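Local coordinates for protein putative nudix hydrolase family member (Chromobacterium violaceum, PDB 3F13) that probably acts as a magnesium-dependent hydrolase of the Nudix family, whose members typically cleave diphosphates linked to another moiety, at residues R18-I23 with R121-R126; G28-A33 with T64-N69. All coordinates share one frame; numbering follows the deposited sequence.

Contact 1. Residues R18-I23 with R121-R126; sequences RATAII and RAILRR
Ile123 meets Thr20 and Ile22 with two different branches. Its gamma methyl CG2 lies 4.1 Å from Ile22 CD1, while its CD1, at the end of the longer arm, lies 4.2 Å from Thr20 CG2. With chi1 at -73° the two branches part, CG2 anti to the backbone N and CG1 anti to the carbonyl carbon. The two isoleucines meet at a slant, CD1 of one against CG2 of the other. Ile22 bends its CD1 back along its own strand, with chi2 at 34°, short of a staggered value, and this methyl comes 4.3 Å from Thr20 CG2, so that the strand presents two adjoining methyls to the helix. Thr20 and Ile22 both direct their CB atoms at the helix, as alternate residues of a strand do, whereas Ala19 and Ala21 pack on helix 52-64. Strand 16-25 is therefore covered from two sides, by helices 118-132 and 52-64, consistent with the alpha/beta/alpha sandwich of the Nudix fold. No hydrogen bond joins the segments, and the buried surface is a modest 132 Å². The hydroxyl Thr20 OG1 is instead hydrogen-bonded to His84 ND1 on neighbouring strand 82-90. Leu41 adds a further apolar side chain, touching Thr20, Ile22 and Ile123. Leu124 stands off slightly: its CB does not point at the strand, but its tip turns inward and CD2 ends 4.6 Å from Ile22 CG1.

Contact 2. Residues G28-A33 with T64-N69; sequences GVLVTA and TGLRIN
Thr32, on the extended strand 28-33, and Thr64, at the C-terminal end of helix 52-64, are the closest backbone pair, with their CA atoms 8.4 Å apart, a spacing bridged by side chains alone. The sequence Thr64-Gly65-Leu66 matches the last three positions of the Nudix signature GX5EX7REUXEEXGU, and the positive phi of Gly65 (82°) marks where the chain leaves the helix. Leu30 and Thr64 contribute almost equally to the packing; with chi1 of Leu30 at -172°, its CG sits anti to the backbone N and the branch reaches out from the strand. Its CD2 meets two methyls tip to tip, Thr64 CG2 at 3.9 Å and Leu66 CD1 at 4.1 Å. Thr32 comes in at roughly a right angle to Thr64, their CG2 atoms 4.2 Å apart, so Thr64 CG2 is shared by Leu30 and Thr32. Around this buried apolar patch, Leu66 also packs on Ile60, and Leu30 on Leu106. The hydroxyl of Thr64 serves the helix end instead, being hydrogen-bonded to Ile60 O. That same oxygen closes an ST turn, accepting from the backbone N of Leu66 at 3.1 Å from Thr64 OG1, with an N-H...O angle of 159°.

Overall arrangement
The centres of the two contacts lie about 12 Å apart in one Nudix domain, and both segments of contact 2 fall between those of contact 1 along the chain. Strands 16-25 and 28-33, consecutive in sequence, are antiparallel neighbours in the mixed sheet; a probable hydrogen bond from Leu30 N to Ile23 O, 2.9 Å long, ties them. Contact 1 places helix 118-132 on one face of this sheet, and contact 2 places the end of helix 52-64 on the other. Apolar packing continues between them on both faces: Leu124 CD2 is 4.0 Å from Val29 CG1, and Ile23 CD1 touches Leu66 CD1. The signature's end and helix 118-132 thus pack against the same strand pair.

Contact 1. Residues R18-I23 with R121-R126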
ATOM      1  N   ARG B  18       8.802  -9.230  10.558  1.00 26.93           N
ATOM      2  CA  ARG B  18       9.078  -9.475   9.149  1.00 26.64           C
ATOM      3  C   ARG B  18       7.878  -9.015   8.356  1.00 26.91           C
ATOM      4  O   ARG B  18       6.767  -9.008   8.899  1.00 26.94           O
ATOM      5  CB  ARG B  18       9.344 -10.952   8.871  1.00 28.07           C
ATOM      6  CG  ARG B  18      10.666 -11.430   9.506  1.00 28.34           C
ATOM      7  CD  ARG B  18      11.021 -12.834   9.080  1.00 31.17           C
ATOM      8  NE  ARG B  18      11.344 -12.955   7.654  1.00 34.78           N
ATOM      9  CZ  ARG B  18      12.591 -13.023   7.191  1.00 36.16           C
ATOM     10  NH1 ARG B  18      12.799 -13.131   5.887  1.00 37.87           N
ATOM     11  NH2 ARG B  18      13.619 -12.963   8.033  1.00 36.85           N
ATOM     12  N   ALA B  19       8.099  -8.608   7.102  1.00 26.48           N
ATOM     13  CA  ALA B  19       6.960  -8.362   6.184  1.00 25.33           C
ATOM     14  C   ALA B  19       6.966  -9.468   5.137  1.00 24.98           C
ATOM     15  O   ALA B  19       8.036  -9.916   4.732  1.00 27.40           O
ATOM     16  CB  ALA B  19       7.061  -6.986   5.484  1.00 25.67           C
ATOM     17  N   THR B  20       5.797  -9.903   4.669  1.00 25.45           N
ATOM     18  CA  THR B  20       5.772 -10.957   3.671  1.00 25.47           C
ATOM     19  C   THR B  20       4.761 -10.524   2.625  1.00 25.36           C
ATOM     20  O   THR B  20       3.702 -10.002   3.030  1.00 24.14           O
ATOM     21  CB  THR B  20       5.315 -12.272   4.323  1.00 26.51           C
ATOM     22  OG1 THR B  20       6.359 -12.716   5.211  1.00 30.02           O
ATOM     23  CG2 THR B  20       5.007 -13.358   3.268  1.00 26.29           C
ATOM     24  N   ALA B  21       5.085 -10.685   1.331  1.00 25.06           N
ATOM     25  CA  ALA B  21       4.176 -10.267   0.216  1.00 24.84           C
ATOM     26  C   ALA B  21       3.530 -11.426  -0.486  1.00 25.85           C
ATOM     27  O   ALA B  21       4.195 -12.421  -0.818  1.00 24.73           O
ATOM     28  CB  ALA B  21       4.949  -9.462  -0.849  1.00 25.60           C
ATOM     29  N   ILE B  22       2.251 -11.267  -0.763  1.00 24.23           N
ATOM     30  CA  ILE B  22       1.555 -12.150  -1.671  1.00 24.61           C
ATOM     31  C   ILE B  22       1.335 -11.338  -2.918  1.00 24.58           C
ATOM     32  O   ILE B  22       0.582 -10.362  -2.882  1.00 23.45           O
ATOM     33  CB  ILE B  22       0.177 -12.542  -1.141  1.00 25.24           C
ATOM     34  CG1 ILE B  22       0.297 -13.504   0.054  1.00 27.27           C
ATOM     35  CG2 ILE B  22      -0.647 -13.151  -2.312  1.00 24.19           C
ATOM     36  CD1 ILE B  22       1.460 -13.284   0.930  1.00 32.78           C
ATOM     37  N   ILE B  23       2.033 -11.700  -4.008  1.00 24.84           N
ATOM     38  CA  ILE B  23       1.923 -10.997  -5.276  1.00 25.93           C
ATOM     39  C   ILE B  23       1.377 -11.943  -6.331  1.00 27.56           C
ATOM     40  O   ILE B  23       2.061 -12.896  -6.713  1.00 28.70           O
ATOM     41  CB  ILE B  23       3.294 -10.511  -5.749  1.00 24.19           C
ATOM     42  CG1 ILE B  23       3.815  -9.463  -4.781  1.00 25.30           C
ATOM     43  CG2 ILE B  23       3.206  -9.898  -7.157  1.00 25.30           C
ATOM     44  CD1 ILE B  23       5.342  -9.229  -4.939  1.00 27.95           C
ATOM     45  N   ARG B 121       4.197 -21.961   3.078  1.00 32.95           N
ATOM     46  CA  ARG B 121       2.978 -22.725   2.769  1.00 32.57           C
ATOM     47  C   ARG B 121       1.818 -22.402   3.693  1.00 32.10           C
ATOM     48  O   ARG B 121       0.679 -22.299   3.236  1.00 32.55           O
ATOM     49  CB  ARG B 121       3.227 -24.250   2.799  1.00 33.25           C
ATOM     50  CG  ARG B 121       2.133 -25.017   2.096  1.00 33.14           C
ATOM     51  CD  ARG B 121       2.394 -26.557   2.062  1.00 36.17           C
ATOM     52  NE  ARG B 121       3.569 -26.896   1.249  1.00 36.18           N
ATOM     53  CZ  ARG B 121       3.533 -27.266  -0.027  1.00 34.90           C
ATOM     54  NH1 ARG B 121       2.380 -27.338  -0.676  1.00 38.23           N
ATOM     55  NH2 ARG B 121       4.664 -27.561  -0.666  1.00 36.84           N
ATOM     56  N   ALA B 122       2.103 -22.241   4.982  1.00 31.99           N
ATOM     57  CA  ALA B 122       1.076 -21.945   5.989  1.00 31.10           C
ATOM     58  C   ALA B 122       0.395 -20.638   5.616  1.00 31.57           C
ATOM     59  O   ALA B 122      -0.845 -20.498   5.700  1.00 31.00           O
ATOM     60  CB  ALA B 122       1.716 -21.787   7.344  1.00 32.16           C
ATOM     61  N   ILE B 123       1.211 -19.670   5.216  1.00 30.17           N
ATOM     62  CA  ILE B 123       0.638 -18.351   4.917  1.00 30.57           C
ATOM     63  C   ILE B 123      -0.268 -18.433   3.672  1.00 29.91           C
ATOM     64  O   ILE B 123      -1.341 -17.818   3.597  1.00 30.19           O
ATOM     65  CB  ILE B 123       1.780 -17.307   4.746  1.00 29.79           C
ATOM     66  CG1 ILE B 123       2.401 -16.963   6.115  1.00 29.52           C
ATOM     67  CG2 ILE B 123       1.267 -16.080   3.965  1.00 29.98           C
ATOM     68  CD1 ILE B 123       3.813 -16.304   6.052  1.00 28.70           C
ATOM     69  N   LEU B 124       0.158 -19.191   2.668  1.00 30.69           N
ATOM     70  CA  LEU B 124      -0.645 -19.323   1.454  1.00 31.36           C
ATOM     71  C   LEU B 124      -1.959 -20.032   1.708  1.00 31.61           C
ATOM     72  O   LEU B 124      -2.966 -19.743   1.038  1.00 31.97           O
ATOM     73  CB  LEU B 124       0.138 -20.051   0.349  1.00 32.49           C
ATOM     74  CG  LEU B 124       1.202 -19.192  -0.314  1.00 34.27           C
ATOM     75  CD1 LEU B 124       1.969 -20.048  -1.311  1.00 37.57           C
ATOM     76  CD2 LEU B 124       0.520 -17.968  -0.956  1.00 37.21           C
ATOM     77  N   ARG B 125      -1.976 -20.968   2.661  1.00 31.79           N
ATOM     78  CA  ARG B 125      -3.246 -21.616   2.996  1.00 31.62           C
ATOM     79  C   ARG B 125      -4.257 -20.608   3.567  1.00 30.87           C
ATOM     80  O   ARG B 125      -5.432 -20.619   3.219  1.00 31.42           O
ATOM     81  CB  ARG B 125      -3.041 -22.765   3.995  1.00 31.69           C
ATOM     82  CG  ARG B 125      -2.406 -23.957   3.367  1.00 36.11           C
ATOM     83  CD  ARG B 125      -2.891 -25.285   4.025  1.00 40.19           C
ATOM     84  NE  ARG B 125      -2.626 -26.341   3.062  1.00 43.39           N
ATOM     85  CZ  ARG B 125      -1.532 -27.073   3.089  1.00 44.93           C
ATOM     86  NH1 ARG B 125      -1.319 -27.999   2.158  1.00 47.50           N
ATOM     87  NH2 ARG B 125      -0.658 -26.885   4.066  1.00 47.27           N
ATOM     88  N   ARG B 126      -3.792 -19.754   4.464  1.00 30.39           N
ATOM     89  CA  ARG B 126      -4.648 -18.772   5.110  1.00 29.82           C
ATOM     90  C   ARG B 126      -5.115 -17.758   4.093  1.00 29.77           C
ATOM     91  O   ARG B 126      -6.260 -17.334   4.106  1.00 29.42           O
ATOM     92  CB  ARG B 126      -3.872 -18.070   6.213  1.00 31.92           C
ATOM     93  CG  ARG B 126      -4.746 -17.221   7.110  1.00 35.58           C
ATOM     94  CD  ARG B 126      -4.137 -17.267   8.536  1.00 43.15           C
ATOM     95  NE  ARG B 126      -4.559 -16.128   9.339  1.00 46.69           N
ATOM     96  CZ  ARG B 126      -3.825 -15.607  10.315  1.00 46.02           C
ATOM     97  NH1 ARG B 126      -4.282 -14.576  10.994  1.00 49.35           N
ATOM     98  NH2 ARG B 126      -2.622 -16.103  10.581  1.00 46.84           N
TER

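Contact 2. Residues G28-A33 with T64-N69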
ATOM      1  N   GLY B  28       0.044 -17.279 -11.140  1.00 36.75           N
ATOM      2  CA  GLY B  28       0.075 -17.704  -9.737  1.00 34.45           C
ATOM      3  C   GLY B  28       0.791 -16.713  -8.815  1.00 32.56           C
ATOM      4  O   GLY B  28       1.189 -15.632  -9.250  1.00 31.91           O
ATOM      5  N   VAL B  29       0.966 -17.111  -7.551  1.00 32.14           N
ATOM      6  CA  VAL B  29       1.642 -16.274  -6.545  1.00 31.01           C
ATOM      7  C   VAL B  29       3.165 -16.392  -6.652  1.00 31.32           C
ATOM      8  O   VAL B  29       3.733 -17.501  -6.689  1.00 30.96           O
ATOM      9  CB  VAL B  29       1.200 -16.679  -5.123  1.00 31.80           C
ATOM     10  CG1 VAL B  29       2.097 -15.990  -4.042  1.00 29.88           C
ATOM     11  CG2 VAL B  29      -0.247 -16.344  -4.906  1.00 29.65           C
ATOM     12  N   LEU B  30       3.831 -15.247  -6.678  1.00 30.31           N
ATOM     13  CA  LEU B  30       5.276 -15.167  -6.751  1.00 30.10           C
ATOM     14  C   LEU B  30       5.993 -15.729  -5.514  1.00 30.26           C
ATOM     15  O   LEU B  30       5.643 -15.391  -4.383  1.00 27.56           O
ATOM     16  CB  LEU B  30       5.655 -13.698  -6.928  1.00 29.61           C
ATOM     17  CG  LEU B  30       7.127 -13.411  -7.212  1.00 31.44           C
ATOM     18  CD1 LEU B  30       7.553 -14.150  -8.475  1.00 35.32           C
ATOM     19  CD2 LEU B  30       7.342 -11.908  -7.320  1.00 31.48           C
ATOM     20  N   VAL B  31       6.960 -16.622  -5.741  1.00 29.93           N
ATOM     21  CA  VAL B  31       7.860 -17.087  -4.677  1.00 30.65           C
ATOM     22  C   VAL B  31       9.284 -17.010  -5.184  1.00 31.64           C
ATOM     23  O   VAL B  31       9.518 -17.021  -6.407  1.00 31.12           O
ATOM     24  CB  VAL B  31       7.574 -18.536  -4.241  1.00 31.24           C
ATOM     25  CG1 VAL B  31       6.172 -18.653  -3.600  1.00 31.05           C
ATOM     26  CG2 VAL B  31       7.682 -19.471  -5.419  1.00 29.01           C
ATOM     27  N   THR B  32      10.218 -16.915  -4.248  1.00 31.92           N
ATOM     28  CA  THR B  32      11.615 -16.699  -4.571  1.00 33.90           C
ATOM     29  C   THR B  32      12.483 -17.663  -3.774  1.00 35.60           C
ATOM     30  O   THR B  32      12.114 -18.077  -2.671  1.00 35.35           O
ATOM     31  CB  THR B  32      12.041 -15.270  -4.231  1.00 34.19           C
ATOM     32  OG1 THR B  32      11.989 -15.058  -2.813  1.00 34.09           O
ATOM     33  CG2 THR B  32      11.110 -14.256  -4.921  1.00 33.29           C
ATOM     34  N   ALA B  33      13.644 -18.006  -4.337  1.00 38.13           N
ATOM     35  CA  ALA B  33      14.604 -18.885  -3.675  1.00 39.99           C
ATOM     36  C   ALA B  33      15.995 -18.280  -3.800  1.00 41.84           C
ATOM     37  O   ALA B  33      16.401 -17.872  -4.890  1.00 42.22           O
ATOM     38  CB  ALA B  33      14.581 -20.241  -4.307  1.00 39.49           C
ATOM     39  N   THR B  64      13.128  -8.611  -6.245  1.00 33.36           N
ATOM     40  CA  THR B  64      12.470  -8.861  -7.534  1.00 31.73           C
ATOM     41  C   THR B  64      12.534  -7.703  -8.545  1.00 31.66           C
ATOM     42  O   THR B  64      12.146  -7.875  -9.696  1.00 31.64           O
ATOM     43  CB  THR B  64      10.983  -9.207  -7.349  1.00 31.28           C
ATOM     44  OG1 THR B  64      10.230  -8.058  -6.918  1.00 28.53           O
ATOM     45  CG2 THR B  64      10.812 -10.329  -6.307  1.00 30.84           C
ATOM     46  N   GLY B  65      12.923  -6.518  -8.084  1.00 31.49           N
ATOM     47  CA  GLY B  65      12.908  -5.327  -8.934  1.00 31.06           C
ATOM     48  C   GLY B  65      11.532  -4.697  -9.016  1.00 31.82           C
ATOM     49  O   GLY B  65      11.379  -3.599  -9.570  1.00 31.71           O
ATOM     50  N   LEU B  66      10.512  -5.374  -8.480  1.00 29.42           N
ATOM     51  CA  LEU B  66       9.164  -4.790  -8.540  1.00 29.08           C
ATOM     52  C   LEU B  66       8.999  -3.561  -7.612  1.00 28.38           C
ATOM     53  O   LEU B  66       9.533  -3.518  -6.508  1.00 27.82           O
ATOM     54  CB  LEU B  66       8.098  -5.827  -8.212  1.00 28.46           C
ATOM     55  CG  LEU B  66       7.831  -7.010  -9.142  1.00 29.98           C
ATOM     56  CD1 LEU B  66       6.832  -8.031  -8.484  1.00 31.62           C
ATOM     57  CD2 LEU B  66       7.282  -6.460 -10.453  1.00 33.68           C
ATOM     58  N   ARG B  67       8.260  -2.563  -8.101  1.00 28.72           N
ATOM     59  CA  ARG B  67       7.992  -1.339  -7.332  1.00 29.30           C
ATOM     60  C   ARG B  67       6.517  -1.353  -6.903  1.00 28.52           C
ATOM     61  O   ARG B  67       5.588  -1.188  -7.713  1.00 28.64           O
ATOM     62  CB  ARG B  67       8.333  -0.111  -8.165  1.00 28.57           C
ATOM     63  CG  ARG B  67       9.756  -0.158  -8.685  1.00 32.22           C
ATOM     64  CD  ARG B  67      10.081   0.924  -9.728  1.00 37.70           C
ATOM     65  NE  ARG B  67      11.491   0.793 -10.096  1.00 40.89           N
ATOM     66  CZ  ARG B  67      12.186   1.654 -10.839  1.00 44.16           C
ATOM     67  NH1 ARG B  67      11.613   2.754 -11.322  1.00 44.18           N
ATOM     68  NH2 ARG B  67      13.467   1.401 -11.096  1.00 43.24           N
ATOM     69  N   ILE B  68       6.297  -1.609  -5.627  1.00 28.23           N
ATOM     70  CA  ILE B  68       4.925  -1.702  -5.136  1.00 27.41           C
ATOM     71  C   ILE B  68       4.236  -0.323  -5.002  1.00 26.71           C
ATOM     72  O   ILE B  68       4.781   0.536  -4.322  1.00 28.82           O
ATOM     73  CB  ILE B  68       4.944  -2.396  -3.763  1.00 27.46           C
ATOM     74  CG1 ILE B  68       5.408  -3.863  -3.940  1.00 26.71           C
ATOM     75  CG2 ILE B  68       3.560  -2.298  -3.112  1.00 26.60           C
ATOM     76  CD1 ILE B  68       5.820  -4.486  -2.668  1.00 30.77           C
ATOM     77  N   ASN B  69       3.052  -0.139  -5.631  1.00 26.87           N
ATOM     78  CA  ASN B  69       2.153   1.066  -5.635  0.50 26.60           C
ATOM     79  C   ASN B  69       0.947   0.970  -4.700  1.00 25.94           C
ATOM     80  O   ASN B  69       0.315   1.976  -4.297  1.00 27.73           O
ATOM     81  CB  ASN B  69       1.620   1.414  -7.077  0.50 25.85           C
ATOM     82  CG  ASN B  69       0.879   0.228  -7.841  0.50 26.75           C
ATOM     83  OD1 ASN B  69      -0.389   0.132  -7.909  0.50 19.04           O
ATOM     84  ND2 ASN B  69       1.679  -0.577  -8.548  0.50 28.07           N
TER